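Side-chain contacts in spindle pole body-associated protein VIK1 (Saccharomyces cerevisiae, PDB 2O0A), which recruits the minus end-directed kinesin Kar3 to microtubules as its partner, and carries a C-terminal motor-like domain that lacks a nucleotide-binding site: residues Ile50-Ser55 against Asn275-Leu280; Lys74-Glu79 against Ile112-Glu117; Val82-Cys87 against Thr120-Gln125. All coordinates share one frame; numbering follows the deposited sequence.

Contact 1: residues Ile50-Ser55 against Asn275-Leu280; sequences ITQGLS and NVNKLL
Q52 spans the gap to N277 with its terminal amide, and the polar part of this contact turns on that reach. From strand 49-52 the glutamine chain runs out extended (chi2 172°), long enough to bring NE2 within 2.9 Å of N277 OD1. The hydrogen bond is weak because it is bent, with 133° at the hydrogen, and the two amide planes stand 78° apart. NE2 also donates to a water at 2.9 Å, which in turn donates to the backbone N277 O at 2.8 Å, so the one nitrogen reaches the side chain weakly and directly, and the main chain of the first helical turn through the water. At the other end of the amide, S55 OG donates to Q52 OE1 at 2.8 Å, tilted from the carbonyl plane; with both ends engaged, the rotation of the amide is restrained. The strand belongs to the small three-stranded antiparallel sheet 41-44, 49-52, 58-60, and the helix 276-289 is the C-terminal one of this kinesin-like motor domain.

Apolar contact lies beside the amides. I50 and L280 cross at about a right angle, I50 CD1 meeting L280 CD2 at 4.1 Å, while the other leucine methyl, CD1, packs 3.8 Å from Q52 NE2. Branched aliphatic residues suit this buried side, where L41 and F43 of strand 41-44 touch I50 and Y59 adjoins L280.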
# COMPACT_ATOMS: atom_id res chain seq x y z
N ILE A 50 3.83 13.31 13.75
CA ILE A 50 2.51 13.87 14.05
C ILE A 50 2.34 13.81 15.56
O ILE A 50 2.46 12.74 16.17
CB ILE A 50 1.36 13.10 13.36
CG1 ILE A 50 1.59 13.04 11.85
CG2 ILE A 50 -0.00 13.76 13.68
CD1 ILE A 50 0.61 12.13 11.12
N THR A 51 2.09 14.97 16.16
CA THR A 51 1.94 15.09 17.60
C THR A 51 0.53 15.51 17.97
O THR A 51 0.01 16.47 17.41
CB THR A 51 2.93 16.13 18.17
OG1 THR A 51 4.27 15.73 17.87
CG2 THR A 51 2.77 16.27 19.68
N GLN A 52 -0.09 14.78 18.90
CA GLN A 52 -1.40 15.16 19.44
C GLN A 52 -1.20 16.31 20.42
O GLN A 52 -0.49 16.17 21.41
CB GLN A 52 -2.07 13.96 20.12
CG GLN A 52 -2.66 12.94 19.16
CD GLN A 52 -3.14 11.67 19.86
OE1 GLN A 52 -2.69 11.34 20.96
NE2 GLN A 52 -4.07 10.96 19.22
N GLY A 53 -1.82 17.45 20.13
CA GLY A 53 -1.54 18.70 20.84
C GLY A 53 -1.93 18.78 22.31
O GLY A 53 -1.35 19.57 23.06
N LEU A 54 -2.91 17.97 22.72
CA LEU A 54 -3.39 18.00 24.10
C LEU A 54 -2.85 16.83 24.93
O LEU A 54 -2.47 17.02 26.08
CB LEU A 54 -4.91 18.06 24.17
CG LEU A 54 -5.65 19.16 23.40
CD1 LEU A 54 -7.15 19.00 23.60
CD2 LEU A 54 -5.19 20.57 23.78
N SER A 55 -2.81 15.64 24.34
CA SER A 55 -2.21 14.47 25.00
C SER A 55 -0.69 14.57 24.98
O SER A 55 0.00 13.94 25.79
CB SER A 55 -2.65 13.19 24.31
OG SER A 55 -1.87 12.96 23.15
N ASN A 275 -11.53 9.34 13.13
CA ASN A 275 -10.76 8.10 13.15
C ASN A 275 -9.25 8.25 13.30
O ASN A 275 -8.54 7.25 13.43
CB ASN A 275 -11.10 7.25 11.93
CG ASN A 275 -12.56 6.84 11.90
OD1 ASN A 275 -13.20 6.84 10.84
ND2 ASN A 275 -13.10 6.49 13.06
N VAL A 276 -8.75 9.48 13.32
CA VAL A 276 -7.31 9.69 13.28
C VAL A 276 -6.55 9.08 14.48
O VAL A 276 -5.49 8.50 14.30
CB VAL A 276 -6.94 11.17 13.03
CG1 VAL A 276 -7.18 12.04 14.27
CG2 VAL A 276 -5.49 11.30 12.53
N ASN A 277 -7.11 9.18 15.68
CA ASN A 277 -6.40 8.70 16.86
C ASN A 277 -6.15 7.18 16.88
O ASN A 277 -5.07 6.73 17.28
CB ASN A 277 -7.06 9.22 18.15
CG ASN A 277 -7.07 10.76 18.23
OD1 ASN A 277 -6.33 11.44 17.52
ND2 ASN A 277 -7.92 11.30 19.10
N LYS A 278 -7.13 6.41 16.41
CA LYS A 278 -7.01 4.96 16.27
C LYS A 278 -5.94 4.60 15.24
O LYS A 278 -5.12 3.71 15.49
CB LYS A 278 -8.35 4.36 15.86
CG LYS A 278 -9.35 4.27 17.02
CD LYS A 278 -9.44 2.86 17.54
CE LYS A 278 -10.83 2.55 18.09
NZ LYS A 278 -11.22 3.44 19.23
N LEU A 279 -5.96 5.30 14.11
CA LEU A 279 -4.96 5.07 13.06
C LEU A 279 -3.55 5.44 13.54
O LEU A 279 -2.58 4.74 13.23
CB LEU A 279 -5.34 5.76 11.74
CG LEU A 279 -6.23 4.95 10.76
CD1 LEU A 279 -7.56 4.51 11.35
CD2 LEU A 279 -6.45 5.67 9.42
N LEU A 280 -3.42 6.50 14.34
CA LEU A 280 -2.12 6.81 14.94
C LEU A 280 -1.67 5.68 15.87
O LEU A 280 -0.53 5.24 15.82
CB LEU A 280 -2.15 8.15 15.68
CG LEU A 280 -2.34 9.39 14.79
CD1 LEU A 280 -2.64 10.59 15.67
CD2 LEU A 280 -1.09 9.63 13.93
O HOH W 1 -4.03 8.09 19.44

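Contact 2: residues Lys74-Glu79 against Ile112-Glu117; sequences KFFTQE and IKFLAE
F76 and F114 meet where helix 72-89 passes helix 105-116, and the chief interaction is a CH-pi contact. The methylene of F76 lies over one face of the F114 ring, with CB 4.0 Å from the ring centroid and 28° off its normal; the nearest ring atom, F114 CG, is 3.6 Å from F76 CB. In F114, CG anti to the backbone N (chi1 165°) carries the ring across to the neighbouring helix, where it meets the F76 methylene.

Ring against ring counts for less. The two planes are near parallel, 23° apart, but slid so far that they barely overlap, their centroids being 5.8 Å apart. The end of the F76 side chain leads away from F114, and the side chain also touches L107, S110 and L111 of helix 105-116.

Further apolar contact comes from T77, whose methyl CG2 approaches F114 CD1 to 4.1 Å at the more exposed margin. Threonine suits that margin, since its methyl can face the aromatic ring while its hydroxyl stays with its own helix.

F114 also turns its edge to the face of H84 and adjoins Y122. Phenylalanine, broad and without polar atoms, can serve several such neighbours at once. The arrangement is an aromatic helix-helix interface, here joining two neighbouring helices packed beside the central mixed sheet of a kinesin-type motor domain.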
# COMPACT_ATOMS: atom_id res chain seq x y z
N LYS A 74 1.88 11.83 -7.93
CA LYS A 74 3.18 12.22 -7.38
C LYS A 74 3.61 11.34 -6.21
O LYS A 74 4.81 11.05 -6.03
CB LYS A 74 3.16 13.70 -6.97
CG LYS A 74 4.53 14.22 -6.58
CD LYS A 74 4.54 15.74 -6.46
CE LYS A 74 4.51 16.39 -7.83
NZ LYS A 74 5.73 16.09 -8.63
N PHE A 75 2.64 10.89 -5.42
CA PHE A 75 2.96 9.93 -4.36
C PHE A 75 3.73 8.75 -4.95
O PHE A 75 4.76 8.35 -4.44
CB PHE A 75 1.72 9.41 -3.60
CG PHE A 75 2.05 8.25 -2.71
CD1 PHE A 75 2.65 8.46 -1.47
CD2 PHE A 75 1.83 6.94 -3.12
CE1 PHE A 75 3.00 7.39 -0.65
CE2 PHE A 75 2.18 5.86 -2.32
CZ PHE A 75 2.77 6.10 -1.08
N PHE A 76 3.21 8.19 -6.03
CA PHE A 76 3.86 7.03 -6.60
C PHE A 76 5.21 7.34 -7.22
O PHE A 76 6.19 6.63 -6.95
CB PHE A 76 2.90 6.31 -7.55
CG PHE A 76 1.84 5.58 -6.81
CD1 PHE A 76 2.17 4.50 -6.00
CD2 PHE A 76 0.52 6.03 -6.81
CE1 PHE A 76 1.21 3.84 -5.25
CE2 PHE A 76 -0.44 5.37 -6.06
CZ PHE A 76 -0.09 4.27 -5.28
N THR A 77 5.29 8.40 -8.01
CA THR A 77 6.56 8.72 -8.69
C THR A 77 7.66 9.25 -7.75
O THR A 77 8.85 8.97 -7.95
CB THR A 77 6.36 9.72 -9.85
OG1 THR A 77 5.78 10.93 -9.36
CG2 THR A 77 5.42 9.14 -10.87
N GLN A 78 7.26 10.00 -6.73
CA GLN A 78 8.20 10.69 -5.83
C GLN A 78 8.45 9.93 -4.54
O GLN A 78 9.59 9.83 -4.07
CB GLN A 78 7.66 12.09 -5.55
CG GLN A 78 8.40 12.94 -4.52
CD GLN A 78 7.75 14.31 -4.41
OE1 GLN A 78 7.73 15.08 -5.37
NE2 GLN A 78 7.21 14.61 -3.24
N GLU A 79 7.39 9.42 -3.94
CA GLU A 79 7.49 8.92 -2.57
C GLU A 79 7.62 7.41 -2.50
O GLU A 79 8.26 6.90 -1.58
CB GLU A 79 6.27 9.35 -1.75
CG GLU A 79 6.09 10.88 -1.61
CD GLU A 79 7.25 11.56 -0.87
OE1 GLU A 79 7.97 10.87 -0.11
OE2 GLU A 79 7.41 12.79 -1.06
N ILE A 112 -2.14 1.85 -10.56
CA ILE A 112 -2.11 1.09 -11.81
C ILE A 112 -1.46 1.89 -12.94
O ILE A 112 -0.68 1.35 -13.71
CB ILE A 112 -3.53 0.66 -12.19
CG1 ILE A 112 -3.91 -0.66 -11.52
CG2 ILE A 112 -3.63 0.42 -13.71
CD1 ILE A 112 -3.33 -0.93 -10.18
N LYS A 113 -1.74 3.18 -12.98
CA LYS A 113 -1.14 4.05 -13.99
C LYS A 113 0.38 4.12 -13.83
O LYS A 113 1.13 4.05 -14.81
CB LYS A 113 -1.76 5.43 -13.92
CG LYS A 113 -3.19 5.45 -14.40
CD LYS A 113 -3.62 6.84 -14.78
CE LYS A 113 -4.25 7.59 -13.63
NZ LYS A 113 -4.85 8.87 -14.13
N PHE A 114 0.84 4.26 -12.58
CA PHE A 114 2.26 4.28 -12.26
C PHE A 114 2.97 3.00 -12.73
O PHE A 114 4.10 3.03 -13.24
CB PHE A 114 2.43 4.49 -10.75
CG PHE A 114 3.81 4.18 -10.25
CD1 PHE A 114 4.86 5.06 -10.52
CD2 PHE A 114 4.07 3.02 -9.53
CE1 PHE A 114 6.15 4.79 -10.09
CE2 PHE A 114 5.36 2.74 -9.07
CZ PHE A 114 6.42 3.62 -9.38
N LEU A 115 2.31 1.86 -12.53
CA LEU A 115 2.89 0.57 -12.88
C LEU A 115 2.82 0.30 -14.36
O LEU A 115 3.80 -0.15 -14.95
CB LEU A 115 2.17 -0.56 -12.16
CG LEU A 115 2.27 -0.53 -10.65
CD1 LEU A 115 1.43 -1.66 -10.04
CD2 LEU A 115 3.74 -0.61 -10.21
N ALA A 116 1.67 0.56 -14.96
CA ALA A 116 1.32 -0.17 -16.17
C ALA A 116 0.76 0.61 -17.34
O ALA A 116 0.33 0.00 -18.31
CB ALA A 116 0.40 -1.34 -15.80
N GLU A 117 0.78 1.94 -17.28
CA GLU A 117 0.55 2.71 -18.51
C GLU A 117 1.56 2.28 -19.58
O GLU A 117 2.67 1.87 -19.26
CB GLU A 117 0.68 4.22 -18.27
CG GLU A 117 -0.49 4.82 -17.50
CD GLU A 117 -1.84 4.41 -18.05
OE1 GLU A 117 -2.61 3.76 -17.32
OE2 GLU A 117 -2.14 4.75 -19.22

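Contact 3: residues Val82-Cys87 against Thr120-Gln125; sequences VYHDMC and TIYQKQ
Y122 points its ring at helix 72-89 and is met there by two successive residues, H84 and D85, in quite different ways. The tyrosine gives up the largest area of the three. With CG beside the backbone N (chi1 -47°), the phenol is sent out from the short helix 121-125 to meet H84. That helix is capped by T120, whose OG1 accepts from Q123 N, and the contact ties it to helix 72-89 of the motor-type domain.

H84 makes a T-shaped stack: the edge of the imidazole is aimed at one face of the phenol, the planes being 84° apart and the centroids 4.5 Å. NE2 leads, 3.3 Å from Y122 CE1 and displaced toward the rim of the ring, with H84 CD2 beside it at 3.4 Å from Y122 CZ. Histidine suits the place because a flat imidazole can set an edge on the phenol face. The opposite face is covered by I121 CG2, so the ring is clamped between a flat polar edge and an aliphatic branch from its own helix.

D85 deals with the hydroxyl. Y122 OH donates to D85 OD1 at 2.6 Å, on the syn lone pair of the carboxylate, and OD1 lies in the plane of the phenol at its edge. Aspartate's short side chain delivers a carboxylate from helix 72-89 to a buried phenol. So short a bond to a probably charged acceptor would polarise the hydroxyl.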
# COMPACT_ATOMS: atom_id res chain seq x y z
N VAL A 82 11.17 4.67 -5.17
CA VAL A 82 12.46 4.12 -4.74
C VAL A 82 12.31 2.71 -4.12
O VAL A 82 13.06 1.77 -4.45
CB VAL A 82 13.20 5.08 -3.78
CG1 VAL A 82 14.48 4.45 -3.28
CG2 VAL A 82 13.48 6.42 -4.48
N TYR A 83 11.33 2.56 -3.23
CA TYR A 83 11.00 1.26 -2.66
C TYR A 83 10.58 0.26 -3.75
O TYR A 83 11.07 -0.88 -3.79
CB TYR A 83 9.86 1.46 -1.66
CG TYR A 83 9.12 0.22 -1.25
CD1 TYR A 83 9.67 -0.68 -0.34
CD2 TYR A 83 7.84 -0.07 -1.77
CE1 TYR A 83 8.99 -1.81 0.06
CE2 TYR A 83 7.14 -1.21 -1.37
CZ TYR A 83 7.71 -2.08 -0.45
OH TYR A 83 7.06 -3.19 -0.01
N HIS A 84 9.66 0.68 -4.62
CA HIS A 84 9.18 -0.17 -5.69
C HIS A 84 10.31 -0.65 -6.58
O HIS A 84 10.42 -1.84 -6.85
CB HIS A 84 8.14 0.61 -6.50
CG HIS A 84 7.76 -0.04 -7.79
ND1 HIS A 84 6.81 -1.03 -7.88
CD2 HIS A 84 8.23 0.16 -9.05
CE1 HIS A 84 6.70 -1.42 -9.14
NE2 HIS A 84 7.54 -0.70 -9.87
N ASP A 85 11.16 0.29 -7.01
CA ASP A 85 12.26 -0.04 -7.90
C ASP A 85 13.23 -1.00 -7.23
O ASP A 85 13.68 -1.96 -7.86
CB ASP A 85 13.00 1.22 -8.35
CG ASP A 85 12.21 2.07 -9.33
OD1 ASP A 85 11.18 1.60 -9.87
OD2 ASP A 85 12.65 3.21 -9.58
N MET A 86 13.49 -0.78 -5.95
CA MET A 86 14.39 -1.66 -5.20
C MET A 86 13.85 -3.08 -5.16
O MET A 86 14.57 -4.03 -5.45
CB MET A 86 14.59 -1.12 -3.79
CG MET A 86 15.42 -2.07 -2.92
SD MET A 86 15.26 -1.76 -1.14
CE MET A 86 13.60 -2.33 -0.84
N CYS A 87 12.57 -3.23 -4.80
CA CYS A 87 11.99 -4.58 -4.70
C CYS A 87 12.03 -5.30 -6.04
O CYS A 87 12.40 -6.47 -6.10
CB CYS A 87 10.55 -4.52 -4.19
SG CYS A 87 10.43 -4.00 -2.47
N THR A 120 5.35 3.37 -19.26
CA THR A 120 6.18 3.23 -18.07
C THR A 120 7.40 2.38 -18.34
O THR A 120 7.42 1.54 -19.26
CB THR A 120 5.41 2.64 -16.86
OG1 THR A 120 5.15 1.25 -17.11
CG2 THR A 120 4.11 3.39 -16.62
N ILE A 121 8.43 2.60 -17.53
CA ILE A 121 9.62 1.81 -17.62
C ILE A 121 9.30 0.35 -17.29
O ILE A 121 9.95 -0.57 -17.80
CB ILE A 121 10.76 2.35 -16.72
CG1 ILE A 121 12.07 1.61 -17.01
CG2 ILE A 121 10.37 2.29 -15.25
CD1 ILE A 121 12.51 1.65 -18.49
N TYR A 122 8.27 0.14 -16.47
CA TYR A 122 7.94 -1.22 -16.03
C TYR A 122 7.38 -2.03 -17.17
O TYR A 122 7.71 -3.21 -17.30
CB TYR A 122 7.00 -1.19 -14.80
CG TYR A 122 7.54 -0.21 -13.81
CD1 TYR A 122 8.79 -0.41 -13.21
CD2 TYR A 122 6.87 0.98 -13.54
CE1 TYR A 122 9.34 0.52 -12.34
CE2 TYR A 122 7.41 1.92 -12.65
CZ TYR A 122 8.64 1.68 -12.06
OH TYR A 122 9.18 2.62 -11.23
N GLN A 123 6.58 -1.39 -18.03
CA GLN A 123 6.09 -2.04 -19.26
C GLN A 123 7.22 -2.36 -20.24
O GLN A 123 7.11 -3.32 -21.02
CB GLN A 123 5.03 -1.18 -19.93
CG GLN A 123 3.66 -1.19 -19.24
CD GLN A 123 2.90 -2.50 -19.48
OE1 GLN A 123 3.48 -3.50 -19.92
NE2 GLN A 123 1.61 -2.49 -19.19
N LYS A 124 8.30 -1.58 -20.21
CA LYS A 124 9.44 -1.87 -21.10
C LYS A 124 10.18 -3.13 -20.72
O LYS A 124 10.68 -3.86 -21.58
CB LYS A 124 10.41 -0.70 -21.16
CG LYS A 124 9.77 0.54 -21.75
CD LYS A 124 10.76 1.67 -21.88
CE LYS A 124 10.06 3.02 -22.02
NZ LYS A 124 9.06 3.04 -23.12
N GLN A 125 10.22 -3.39 -19.41
CA GLN A 125 11.02 -4.46 -18.84
C GLN A 125 10.22 -5.73 -18.53
O GLN A 125 10.82 -6.80 -18.41
CB GLN A 125 11.67 -3.97 -17.55
CG GLN A 125 12.53 -2.71 -17.66
CD GLN A 125 12.90 -2.19 -16.29
OE1 GLN A 125 12.11 -1.52 -15.62
NE2 GLN A 125 14.10 -2.54 -15.84

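In the fold
From the N terminus, the first segment met is on strand 49-52, whose contact 1 is completed only by helix 276-289 near the C-terminal end. The long loop so closed contains both other contacts and ties the small three-stranded sheet to the last helix. Helix 72-89 then supplies the first segments of contacts 2 and 3, and the second segments follow in the same order on helices 105-116 and 121-125; the two loops therefore cross. Contacts 2 and 3 adjoin, their centres about 10 Å apart, and L115 O and T120 OG1 probably hydrogen-bond between them. Contact 1 stands apart, its centre about 34 Å from that of contact 3, on the opposite side of the chain's centre.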